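Local coordinates for protein oxalate biosynthetic component 1 (Burkholderia thailandensis, PDB 5IKY) that produces oxalate under quorum-sensing control, acting as a bifunctional enzyme that combines an alpha/beta-hydrolase type serine hydrolase with a lyase activity, at residues 400-405 against 427-432; 4-8 against 220-224; 676-680 against 733-737; 572-577 against 640-646; 945-949 against 964-968. The contacts are given in a common frame with arbitrary orientation. Numbering follows the deposited sequence.

Overall arrangement
The five contacts, which do not overlap along the chain and share no helix or strand, illustrate how chemistry follows position in the fold. Contact 2, its centre about 13 Å from that of the chain, is fully buried and joins two parallel barrel strands through backbone bonds. Contact 1, on the same barrel, mixes apolar packing with a capped helix start and a bridging water. Contacts 3 and 4 lie in the cap region, only partly buried, and combine charged and polar bonds with leucine packing; they touch where Phe679 CE2 meets Val642 CB at 4.1 Å. Contact 5, in the hydrolase part, is again buried, with aromatic packing replacing polar bonds.

Contact 1. Residues 400-405 against 427-432; sequences LIDVPT and LAATQL
A loop turning into a helix can pack on a second helix with one glutamine making the direct hydrogen bond, as in residues 400-405 against 427-432 on the outside of a TIM-like barrel. Residues 400-402 are loop: Leu400 has helical angles, while Ile401 (psi 116°) and Asp402 (psi 147°) are extended; helix 403-415 then starts. Asp402 is its N-cap: with chi1 p, its OD1 accepts from Thr405 N at 2.7 Å. Residues 427-432 are helical. Register follows the CA pairs Thr405-Leu427 (7.2 Å), Ile401-Gln431 (5.7 Å) and Leu400-Leu432 (6.5 Å), so the segments run in opposite senses. Leu427 brings CB to 4.2 Å from Thr405 CG2. Ala428 CB lies 4.3 Å from Ile401 CD1 and also packs on Ile409. Gln431 (chi1 m, chi2 -93°, chi3 -43°) reaches back so that OE1 accepts from Asp402 N at 3.0 Å and from a water at 2.9 Å; that water donates to Leu400 O at 2.7 Å. Leu432 (m, t) puts CD2 3.9 Å from Leu400 CB and 4.1 Å from Ile401 CG1. One amide oxygen thus satisfies a loop NH directly and a loop carbonyl through water, beside apolar packing of Leu400 and Ile401 on Ala428 and Leu432.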
# COMPACT_ATOMS: atom_id res chain seq x y z
N LEU A 400 -19.80 -10.62 -28.26
CA LEU A 400 -18.88 -11.73 -28.03
C LEU A 400 -19.65 -12.97 -27.59
O LEU A 400 -19.42 -14.07 -28.07
CB LEU A 400 -17.82 -11.37 -27.00
CG LEU A 400 -16.87 -10.23 -27.38
CD1 LEU A 400 -15.85 -10.00 -26.27
CD2 LEU A 400 -16.17 -10.53 -28.70
N ILE A 401 -20.57 -12.76 -26.65
CA ILE A 401 -21.55 -13.77 -26.29
C ILE A 401 -22.88 -13.37 -26.90
O ILE A 401 -23.42 -12.32 -26.56
CB ILE A 401 -21.69 -13.92 -24.77
CG1 ILE A 401 -20.34 -14.25 -24.13
CG2 ILE A 401 -22.71 -15.00 -24.42
CD1 ILE A 401 -20.40 -14.47 -22.64
N ASP A 402 -23.40 -14.18 -27.82
CA ASP A 402 -24.63 -13.80 -28.52
C ASP A 402 -25.77 -13.62 -27.53
O ASP A 402 -25.82 -14.29 -26.49
CB ASP A 402 -25.00 -14.84 -29.60
CG ASP A 402 -25.33 -16.20 -29.02
OD1 ASP A 402 -26.45 -16.37 -28.48
OD2 ASP A 402 -24.49 -17.12 -29.13
N VAL A 403 -26.67 -12.70 -27.85
CA VAL A 403 -27.78 -12.34 -26.97
C VAL A 403 -28.65 -13.53 -26.53
O VAL A 403 -29.00 -13.62 -25.35
CB VAL A 403 -28.68 -11.27 -27.64
CG1 VAL A 403 -29.90 -10.98 -26.79
CG2 VAL A 403 -27.88 -10.00 -27.90
N PRO A 404 -28.99 -14.46 -27.45
CA PRO A 404 -29.73 -15.63 -26.96
C PRO A 404 -28.97 -16.42 -25.89
O PRO A 404 -29.58 -16.90 -24.94
CB PRO A 404 -29.90 -16.48 -28.22
CG PRO A 404 -29.91 -15.50 -29.33
CD PRO A 404 -28.91 -14.45 -28.92
N THR A 405 -27.65 -16.53 -26.04
CA THR A 405 -26.84 -17.26 -25.07
C THR A 405 -26.72 -16.48 -23.76
O THR A 405 -26.72 -17.08 -22.68
CB THR A 405 -25.43 -17.56 -25.62
OG1 THR A 405 -25.55 -18.27 -26.86
CG2 THR A 405 -24.64 -18.41 -24.64
N LEU A 427 -21.34 -22.48 -21.20
CA LEU A 427 -21.94 -21.63 -22.22
C LEU A 427 -21.08 -20.40 -22.49
O LEU A 427 -20.84 -20.03 -23.64
CB LEU A 427 -23.35 -21.21 -21.82
CG LEU A 427 -24.46 -22.25 -21.99
CD1 LEU A 427 -25.81 -21.67 -21.55
CD2 LEU A 427 -24.52 -22.74 -23.42
N ALA A 428 -20.62 -19.77 -21.41
CA ALA A 428 -19.81 -18.56 -21.52
C ALA A 428 -18.45 -18.85 -22.13
O ALA A 428 -17.97 -18.11 -23.00
CB ALA A 428 -19.66 -17.91 -20.16
N ALA A 429 -17.82 -19.93 -21.68
CA ALA A 429 -16.48 -20.29 -22.15
C ALA A 429 -16.47 -20.72 -23.62
O ALA A 429 -15.58 -20.34 -24.38
CB ALA A 429 -15.91 -21.40 -21.28
N THR A 430 -17.47 -21.50 -24.01
CA THR A 430 -17.57 -22.00 -25.38
C THR A 430 -17.75 -20.85 -26.37
O THR A 430 -17.23 -20.89 -27.49
CB THR A 430 -18.73 -22.99 -25.53
OG1 THR A 430 -18.52 -24.10 -24.64
CG2 THR A 430 -18.83 -23.51 -26.95
N GLN A 431 -18.49 -19.82 -25.96
CA GLN A 431 -18.73 -18.65 -26.80
C GLN A 431 -17.50 -17.75 -26.91
O GLN A 431 -17.27 -17.12 -27.94
CB GLN A 431 -19.91 -17.85 -26.25
CG GLN A 431 -21.26 -18.49 -26.50
CD GLN A 431 -21.91 -18.00 -27.78
OE1 GLN A 431 -21.88 -16.80 -28.07
NE2 GLN A 431 -22.48 -18.91 -28.55
N LEU A 432 -16.71 -17.69 -25.83
CA LEU A 432 -15.57 -16.79 -25.78
C LEU A 432 -14.30 -17.43 -26.33
O LEU A 432 -13.42 -16.73 -26.84
CB LEU A 432 -15.33 -16.32 -24.34
CG LEU A 432 -16.34 -15.33 -23.77
CD1 LEU A 432 -16.08 -15.10 -22.29
CD2 LEU A 432 -16.30 -14.02 -24.54
O HOH W 1 -20.14 -15.64 -30.14

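Contact 2. Residues 4-8 against 220-224; sequences TFYIT and GAAVV
Strand 4-9 meets the start of strand 223-226 in parallel at one bridge pair, Thr8 with Val223, whose CA atoms are 4.6 Å apart; Ile7 and Ala221 CA lie at 4.8 Å. Residues 4-8 are strand throughout, whereas 220-222 form the entry: Gly220, phi 127°, ends the preceding helix in a Schellman motif, and Ala222 is irregular (psi -28°). The hydrogen bonding centres on Ile7 O, which accepts from Ala222 N at 2.9 Å and Val223 N at 3.3 Å. CA-H...O contacts follow, Ala221 CA to Ile7 O at 3.6 Å and Thr8 CA to Val223 O at 3.5 Å. This is neighbouring-strand pairing in a TIM-type barrel: the backbone of Tyr6 and Thr8 also bonds strand 471-474, and strand 223-226 leads into His227, a magnesium ligand. Side-chain packing completes the joint. Ile7 (m, t) sets CG2 4.3 Å from Ala221 CB, while Tyr6 (p) brings CD1 to 4.3 Å from CG2 of Val223 (t). Thr8 OG1 lies 3.8 Å from Val223 CB, on the same sheet face.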
# COMPACT_ATOMS: atom_id res chain seq x y z
N THR A 4 -1.58 -17.60 -11.59
CA THR A 4 -1.82 -16.26 -11.06
C THR A 4 -2.63 -15.40 -12.04
O THR A 4 -2.48 -15.51 -13.25
CB THR A 4 -0.51 -15.51 -10.75
OG1 THR A 4 0.23 -15.30 -11.95
CG2 THR A 4 0.34 -16.28 -9.75
N PHE A 5 -3.48 -14.54 -11.48
CA PHE A 5 -4.16 -13.52 -12.26
C PHE A 5 -3.66 -12.15 -11.83
O PHE A 5 -3.21 -11.98 -10.70
CB PHE A 5 -5.68 -13.59 -12.07
CG PHE A 5 -6.33 -14.77 -12.72
CD1 PHE A 5 -6.48 -14.82 -14.10
CD2 PHE A 5 -6.83 -15.81 -11.96
CE1 PHE A 5 -7.09 -15.89 -14.71
CE2 PHE A 5 -7.45 -16.89 -12.56
CZ PHE A 5 -7.58 -16.94 -13.94
N TYR A 6 -3.75 -11.16 -12.72
CA TYR A 6 -3.59 -9.78 -12.27
C TYR A 6 -4.96 -9.11 -12.29
O TYR A 6 -5.75 -9.30 -13.21
CB TYR A 6 -2.57 -9.01 -13.13
CG TYR A 6 -2.96 -8.75 -14.57
CD1 TYR A 6 -3.70 -7.63 -14.92
CD2 TYR A 6 -2.54 -9.61 -15.58
CE1 TYR A 6 -4.04 -7.38 -16.24
CE2 TYR A 6 -2.87 -9.37 -16.90
CZ TYR A 6 -3.62 -8.26 -17.22
OH TYR A 6 -3.95 -8.02 -18.54
N ILE A 7 -5.25 -8.35 -11.24
CA ILE A 7 -6.57 -7.75 -11.08
C ILE A 7 -6.61 -6.30 -11.52
O ILE A 7 -5.81 -5.48 -11.07
CB ILE A 7 -7.05 -7.83 -9.61
CG1 ILE A 7 -7.17 -9.29 -9.17
CG2 ILE A 7 -8.39 -7.12 -9.45
CD1 ILE A 7 -7.60 -9.44 -7.72
N THR A 8 -7.55 -6.00 -12.41
CA THR A 8 -7.81 -4.62 -12.82
C THR A 8 -9.01 -4.09 -12.06
O THR A 8 -10.04 -4.76 -11.97
CB THR A 8 -8.07 -4.51 -14.34
OG1 THR A 8 -6.92 -4.98 -15.06
CG2 THR A 8 -8.35 -3.07 -14.72
N GLY A 220 -5.33 -5.56 -3.46
CA GLY A 220 -4.64 -6.46 -4.36
C GLY A 220 -4.67 -6.12 -5.84
O GLY A 220 -4.03 -6.80 -6.64
N ALA A 221 -5.39 -5.07 -6.22
CA ALA A 221 -5.44 -4.66 -7.62
C ALA A 221 -4.07 -4.18 -8.09
O ALA A 221 -3.36 -3.49 -7.35
CB ALA A 221 -6.49 -3.58 -7.83
N ALA A 222 -3.71 -4.53 -9.32
CA ALA A 222 -2.45 -4.10 -9.90
C ALA A 222 -2.65 -2.96 -10.89
O ALA A 222 -1.76 -2.14 -11.10
CB ALA A 222 -1.75 -5.28 -10.58
N VAL A 223 -3.83 -2.92 -11.50
CA VAL A 223 -4.14 -1.90 -12.49
C VAL A 223 -5.40 -1.12 -12.10
O VAL A 223 -6.35 -1.69 -11.59
CB VAL A 223 -4.34 -2.50 -13.89
CG1 VAL A 223 -4.51 -1.40 -14.93
CG2 VAL A 223 -3.16 -3.39 -14.26
N VAL A 224 -5.41 0.18 -12.34
CA VAL A 224 -6.60 0.97 -12.07
C VAL A 224 -7.15 1.57 -13.36
O VAL A 224 -6.52 2.36 -13.99
CB VAL A 224 -6.32 2.06 -11.05
CG1 VAL A 224 -7.58 2.80 -10.69
CG2 VAL A 224 -5.69 1.49 -9.81

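Contact 3. Residues 676-680 against 733-737; sequences VDQFK and LRDRS
Backbone carbonyls outside regular helix bonding can be met by side-chain donors, and both hydrogen bonds between 676-680 and 733-737 are of that kind. Residues 676-678 form a 3-10 turn, held by Phe679 N to Val676 O at 3.0 Å, before Phe679 and Lys680 become extended. Leu733 and Arg734 are helical, and Arg734 to Ser737 make a type I beta turn, with Ser737 N to Arg734 O at 3.2 Å; Ser737 OG (chi1 p) gives the same oxygen a second donor at 2.8 Å. The closest CA pair is Gln678-Leu733 at 6.3 Å. Gln678, chi1 and chi2 both m, folds over so that NE2 donates to Leu733 O at 2.7 Å, while its backbone O accepts from Arg616 NE. This side-chain-to-backbone bond ties the cap-domain loop before helix 682-690 to the last part of helix 715-734. Arg736 (m, t, m) curls back and its NH2 donates to Asp677 O at a very short 2.3 Å, bent (N-H...O 122°), the oxygen lying at the guanidinium edge; Asp677 OD2 to Arg736 NE, 3.8 Å, is only a long salt bridge. Leu733 adds van der Waals packing: CD2 lies 4.0 Å from Lys680 CG, and CD1 3.9 Å from Phe679 O. Arg734 turns away, NE to a salt bridge with Asp615 and NH2 to Ser740 O. Lys680 turns its NZ to Glu688, and its N donates to Glu639.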
# COMPACT_ATOMS: atom_id res chain seq x y z
N VAL A 676 31.25 25.35 2.62
CA VAL A 676 31.17 25.04 1.20
C VAL A 676 32.05 23.85 0.81
O VAL A 676 31.65 23.02 -0.01
CB VAL A 676 31.54 26.26 0.34
CG1 VAL A 676 31.52 25.91 -1.15
CG2 VAL A 676 30.60 27.42 0.62
N ASP A 677 33.23 23.74 1.41
CA ASP A 677 34.14 22.66 1.06
C ASP A 677 33.76 21.36 1.78
O ASP A 677 34.48 20.36 1.70
CB ASP A 677 35.59 23.04 1.36
CG ASP A 677 35.99 22.76 2.79
OD1 ASP A 677 35.24 23.16 3.71
OD2 ASP A 677 37.05 22.14 3.00
N GLN A 678 32.64 21.39 2.49
CA GLN A 678 32.07 20.18 3.07
C GLN A 678 30.87 19.72 2.24
O GLN A 678 30.19 18.76 2.60
CB GLN A 678 31.65 20.41 4.52
CG GLN A 678 32.78 20.20 5.53
CD GLN A 678 33.32 18.78 5.53
OE1 GLN A 678 32.59 17.83 5.81
NE2 GLN A 678 34.60 18.63 5.22
N PHE A 679 30.62 20.42 1.13
CA PHE A 679 29.57 20.03 0.20
C PHE A 679 29.92 18.71 -0.48
O PHE A 679 31.07 18.50 -0.88
CB PHE A 679 29.33 21.11 -0.86
CG PHE A 679 28.52 22.28 -0.38
CD1 PHE A 679 27.89 22.24 0.86
CD2 PHE A 679 28.38 23.41 -1.16
CE1 PHE A 679 27.14 23.32 1.29
CE2 PHE A 679 27.64 24.49 -0.73
CZ PHE A 679 27.02 24.45 0.50
N LYS A 680 28.93 17.84 -0.61
CA LYS A 680 29.12 16.57 -1.30
C LYS A 680 29.25 16.80 -2.81
O LYS A 680 28.43 17.51 -3.40
CB LYS A 680 27.95 15.63 -1.01
CG LYS A 680 27.78 15.30 0.46
CD LYS A 680 26.47 14.58 0.72
CE LYS A 680 26.29 14.26 2.19
NZ LYS A 680 24.98 13.62 2.47
N LEU A 733 35.79 13.41 2.64
CA LEU A 733 35.11 14.63 3.05
C LEU A 733 35.21 14.83 4.56
O LEU A 733 35.10 15.96 5.05
CB LEU A 733 33.64 14.59 2.62
CG LEU A 733 33.01 15.91 2.18
CD1 LEU A 733 33.78 16.51 1.02
CD2 LEU A 733 31.55 15.70 1.80
N ARG A 734 35.41 13.74 5.30
CA ARG A 734 35.49 13.80 6.75
C ARG A 734 36.90 14.17 7.21
O ARG A 734 37.08 14.77 8.28
CB ARG A 734 35.08 12.45 7.36
CG ARG A 734 34.78 12.51 8.85
CD ARG A 734 34.53 11.13 9.43
NE ARG A 734 33.95 11.21 10.77
CZ ARG A 734 34.65 11.41 11.88
NH1 ARG A 734 35.97 11.57 11.82
NH2 ARG A 734 34.04 11.47 13.06
N ASP A 735 37.89 13.83 6.40
CA ASP A 735 39.28 14.10 6.73
C ASP A 735 39.64 15.57 6.57
O ASP A 735 40.69 16.02 7.02
CB ASP A 735 40.20 13.24 5.85
CG ASP A 735 40.05 11.76 6.13
OD1 ASP A 735 39.13 11.38 6.89
OD2 ASP A 735 40.86 10.96 5.60
N ARG A 736 38.76 16.33 5.92
CA ARG A 736 38.97 17.76 5.73
C ARG A 736 38.08 18.58 6.66
O ARG A 736 37.95 19.79 6.49
CB ARG A 736 38.69 18.16 4.28
CG ARG A 736 39.44 17.36 3.23
CD ARG A 736 39.41 18.08 1.90
NE ARG A 736 38.13 18.75 1.66
CZ ARG A 736 37.16 18.26 0.91
NH1 ARG A 736 37.30 17.09 0.30
NH2 ARG A 736 36.03 18.94 0.76
N SER A 737 37.47 17.92 7.63
CA SER A 737 36.57 18.60 8.55
C SER A 737 37.10 18.56 9.98
O SER A 737 38.06 17.86 10.28
CB SER A 737 35.17 17.97 8.50
OG SER A 737 35.18 16.66 9.04

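Contact 4. Residues 572-577 against 640-646; sequences EDRLAA and LLVPRGY
A salt-bridge network and a Schellman-terminated helix meet in the cap domain, where helix 562-579 packs against residues 640-646. The first segment is regular helix. In the second, Leu640 and Leu641 are helical, 642-644 keep helical phi/psi without the regular bonds, and Gly645, with positive phi (97°), is the C-prime residue: Tyr646 N reaches Leu641 O at 3.0 Å and Gly645 N reaches Val642 O at 3.2 Å. The nearest CA pair is Ala576-Leu641 at 5.9 Å. The small Ala576 lets the partner in close: its CB lies 3.9 Å from Leu641 CD2 and 4.1 Å from Tyr646 CE2 (chi1 m). Leu640 CD2 meets Leu575 CD2 at 3.7 Å, and its CG lies 3.7 Å from Glu572 CG. Arg644 (m, t, t) extends along the helix between two consecutive acids. Glu572 OE2, also paired with Arg685 of helix 682-690, bridges Arg644 NH1 at 2.7 Å near the guanidinium plane, whereas Asp573 OD1 sits over one face, 2.5 Å from Arg644 NH2.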
# COMPACT_ATOMS: atom_id res chain seq x y z
N GLU A 572 18.59 16.07 -10.73
CA GLU A 572 18.96 17.04 -9.72
C GLU A 572 18.82 18.47 -10.25
O GLU A 572 18.46 19.38 -9.51
CB GLU A 572 20.39 16.79 -9.23
CG GLU A 572 20.69 17.38 -7.86
CD GLU A 572 22.08 17.02 -7.37
OE1 GLU A 572 22.18 16.24 -6.41
OE2 GLU A 572 23.07 17.53 -7.94
N ASP A 573 19.11 18.65 -11.54
CA ASP A 573 18.94 19.94 -12.20
C ASP A 573 17.49 20.40 -12.13
O ASP A 573 17.21 21.58 -11.89
CB ASP A 573 19.40 19.86 -13.66
CG ASP A 573 20.91 19.94 -13.80
OD1 ASP A 573 21.54 20.67 -13.03
OD2 ASP A 573 21.46 19.26 -14.70
N ARG A 574 16.57 19.47 -12.34
CA ARG A 574 15.14 19.77 -12.32
C ARG A 574 14.67 20.11 -10.91
O ARG A 574 13.78 20.94 -10.73
CB ARG A 574 14.34 18.59 -12.87
CG ARG A 574 14.42 18.44 -14.39
CD ARG A 574 13.64 17.22 -14.87
NE ARG A 574 12.39 17.05 -14.13
CZ ARG A 574 11.26 17.70 -14.38
NH1 ARG A 574 11.22 18.59 -15.37
NH2 ARG A 574 10.18 17.47 -13.65
N LEU A 575 15.26 19.47 -9.91
CA LEU A 575 14.94 19.77 -8.52
C LEU A 575 15.51 21.13 -8.14
O LEU A 575 14.88 21.90 -7.42
CB LEU A 575 15.48 18.69 -7.58
CG LEU A 575 15.26 18.94 -6.09
CD1 LEU A 575 13.78 19.16 -5.78
CD2 LEU A 575 15.81 17.78 -5.27
N ALA A 576 16.71 21.42 -8.63
CA ALA A 576 17.37 22.69 -8.35
C ALA A 576 16.61 23.86 -8.94
O ALA A 576 16.47 24.91 -8.30
CB ALA A 576 18.80 22.67 -8.87
N ALA A 577 16.11 23.69 -10.16
CA ALA A 577 15.36 24.74 -10.83
C ALA A 577 14.03 25.01 -10.13
O ALA A 577 13.61 26.16 -9.99
CB ALA A 577 15.12 24.37 -12.29
N LEU A 640 22.58 22.17 -3.48
CA LEU A 640 22.13 21.95 -4.85
C LEU A 640 22.15 23.22 -5.70
O LEU A 640 22.37 23.16 -6.91
CB LEU A 640 20.71 21.36 -4.85
CG LEU A 640 20.59 19.85 -5.08
CD1 LEU A 640 21.41 19.07 -4.05
CD2 LEU A 640 19.13 19.42 -5.05
N LEU A 641 21.91 24.36 -5.06
CA LEU A 641 21.77 25.62 -5.79
C LEU A 641 23.11 26.31 -6.04
O LEU A 641 23.32 26.90 -7.09
CB LEU A 641 20.82 26.55 -5.05
CG LEU A 641 19.40 26.03 -4.86
CD1 LEU A 641 18.47 27.13 -4.36
CD2 LEU A 641 18.87 25.41 -6.14
N VAL A 642 24.01 26.24 -5.06
CA VAL A 642 25.32 26.89 -5.16
C VAL A 642 26.16 26.44 -6.36
O VAL A 642 26.70 27.28 -7.07
CB VAL A 642 26.14 26.68 -3.86
CG1 VAL A 642 27.61 27.00 -4.09
CG2 VAL A 642 25.57 27.53 -2.73
N PRO A 643 26.29 25.11 -6.60
CA PRO A 643 27.15 24.72 -7.73
C PRO A 643 26.64 25.20 -9.08
O PRO A 643 27.42 25.35 -10.02
CB PRO A 643 27.14 23.19 -7.67
CG PRO A 643 26.70 22.85 -6.29
CD PRO A 643 25.74 23.93 -5.91
N ARG A 644 25.33 25.44 -9.18
CA ARG A 644 24.72 25.81 -10.45
C ARG A 644 24.63 27.32 -10.62
O ARG A 644 24.32 27.82 -11.70
CB ARG A 644 23.33 25.17 -10.57
CG ARG A 644 23.28 23.74 -10.06
CD ARG A 644 22.03 23.02 -10.51
NE ARG A 644 21.93 21.70 -9.88
CZ ARG A 644 22.60 20.62 -10.29
NH1 ARG A 644 22.44 19.47 -9.66
NH2 ARG A 644 23.43 20.70 -11.32
N GLY A 645 24.89 28.05 -9.54
CA GLY A 645 24.91 29.50 -9.59
C GLY A 645 23.62 30.15 -9.13
O GLY A 645 23.46 31.36 -9.23
N TYR A 646 22.69 29.34 -8.63
CA TYR A 646 21.43 29.87 -8.11
C TYR A 646 21.64 30.60 -6.79
O TYR A 646 22.55 30.27 -6.02
CB TYR A 646 20.40 28.76 -7.93
CG TYR A 646 19.88 28.17 -9.22
CD1 TYR A 646 19.22 28.96 -10.16
CD2 TYR A 646 20.02 26.82 -9.50
CE1 TYR A 646 18.73 28.43 -11.33
CE2 TYR A 646 19.54 26.27 -10.67
CZ TYR A 646 18.89 27.08 -11.58
OH TYR A 646 18.41 26.54 -12.75

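Contact 5. Residues 945-949 against 964-968; sequences DVQAC and AFFDR
Phe966 pushes the end of its ring against one flank of helix 937-955, spanning Asp945, Ala948 and Cys949, the i, i+3 and i+4 positions of that surface. Helices 937-955 and 959-966 both lie in the crossover between parallel strands 929-935 and 969-976 of the alpha/beta-hydrolase sheet, making this a packing inside a beta-alpha-beta connection. Residues 945-949 are regular helix, with Cys949 N to Asp945 O at 3.0 Å; Ala964 to Phe966 are helical too. The backbones stay apart, the closest CA pair being Asp945-Phe966 at 8.2 Å, so the rings fill the gap. Phe966 (chi1 m) places CZ 3.7 Å from Asp945 O and 4.2 Å from Ala948 CB, while its CE1 lies 4.0 Å from Asp945 CB; Asp945 OD2 is satisfied by Thr987 N. Phe965, chi1 t, adds CE1 at 4.3 Å from Ala948 CB. No hydrogen bond crosses. Cys949 (m) makes an edge-on sulfur-aromatic contact, SG lying 5.1 Å from the Phe966 ring centroid and 3.9 Å from Phe966 CE2.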
# COMPACT_ATOMS: atom_id res chain seq x y z
N ASP A 945 30.35 -15.99 14.56
CA ASP A 945 30.15 -17.42 14.34
C ASP A 945 31.14 -17.95 13.31
O ASP A 945 31.68 -19.04 13.46
CB ASP A 945 28.71 -17.69 13.89
CG ASP A 945 27.68 -17.17 14.87
OD1 ASP A 945 28.08 -16.56 15.89
OD2 ASP A 945 26.47 -17.36 14.62
N VAL A 946 31.36 -17.16 12.27
CA VAL A 946 32.29 -17.51 11.20
C VAL A 946 33.71 -17.69 11.74
O VAL A 946 34.38 -18.68 11.45
CB VAL A 946 32.30 -16.44 10.09
CG1 VAL A 946 33.49 -16.65 9.16
CG2 VAL A 946 31.00 -16.48 9.31
N GLN A 947 34.16 -16.72 12.54
CA GLN A 947 35.49 -16.76 13.13
C GLN A 947 35.63 -17.93 14.10
O GLN A 947 36.71 -18.51 14.23
CB GLN A 947 35.80 -15.45 13.85
CG GLN A 947 35.78 -14.23 12.94
CD GLN A 947 36.14 -12.96 13.68
OE1 GLN A 947 37.29 -12.77 14.09
NE2 GLN A 947 35.17 -12.08 13.85
N ALA A 948 34.54 -18.26 14.79
CA ALA A 948 34.54 -19.38 15.73
C ALA A 948 34.75 -20.70 14.99
O ALA A 948 35.45 -21.58 15.48
CB ALA A 948 33.24 -19.40 16.51
N CYS A 949 34.13 -20.82 13.82
CA CYS A 949 34.30 -22.01 12.99
C CYS A 949 35.73 -22.12 12.48
O CYS A 949 36.29 -23.21 12.42
CB CYS A 949 33.32 -21.98 11.81
SG CYS A 949 31.58 -22.10 12.27
N ALA A 964 26.96 -28.12 19.31
CA ALA A 964 26.77 -28.09 20.76
C ALA A 964 27.32 -26.78 21.33
O ALA A 964 26.76 -26.22 22.27
CB ALA A 964 27.45 -29.28 21.41
N PHE A 965 28.41 -26.31 20.74
CA PHE A 965 29.03 -25.05 21.15
C PHE A 965 28.09 -23.87 20.89
O PHE A 965 27.98 -22.97 21.71
CB PHE A 965 30.35 -24.85 20.41
CG PHE A 965 30.97 -23.50 20.63
CD1 PHE A 965 30.85 -22.50 19.68
CD2 PHE A 965 31.67 -23.22 21.80
CE1 PHE A 965 31.42 -21.25 19.88
CE2 PHE A 965 32.24 -21.98 22.00
CZ PHE A 965 32.11 -20.99 21.04
N PHE A 966 27.42 -23.90 19.74
CA PHE A 966 26.52 -22.82 19.35
C PHE A 966 25.18 -22.90 20.08
O PHE A 966 24.43 -21.93 20.11
CB PHE A 966 26.29 -22.83 17.83
CG PHE A 966 27.44 -22.27 17.04
CD1 PHE A 966 28.02 -21.07 17.40
CD2 PHE A 966 27.95 -22.96 15.95
CE1 PHE A 966 29.08 -20.55 16.68
CE2 PHE A 966 29.02 -22.45 15.23
CZ PHE A 966 29.58 -21.24 15.59
N ASP A 967 24.90 -24.06 20.66
CA ASP A 967 23.66 -24.24 21.41
C ASP A 967 23.79 -23.61 22.80
O ASP A 967 22.81 -23.47 23.53
CB ASP A 967 23.31 -25.72 21.53
CG ASP A 967 21.81 -25.96 21.59
OD1 ASP A 967 21.07 -25.03 21.97
OD2 ASP A 967 21.37 -27.08 21.26
N ARG A 968 25.01 -23.22 23.15
CA ARG A 968 25.27 -22.55 24.41
C ARG A 968 25.22 -21.03 24.25
O ARG A 968 25.75 -20.28 25.07
CB ARG A 968 26.63 -22.97 24.98
CG ARG A 968 26.73 -24.45 25.30
CD ARG A 968 25.59 -24.91 26.20
NE ARG A 968 25.49 -24.11 27.42
CZ ARG A 968 24.56 -24.28 28.35
NH1 ARG A 968 23.64 -25.23 28.20
NH2 ARG A 968 24.54 -23.51 29.43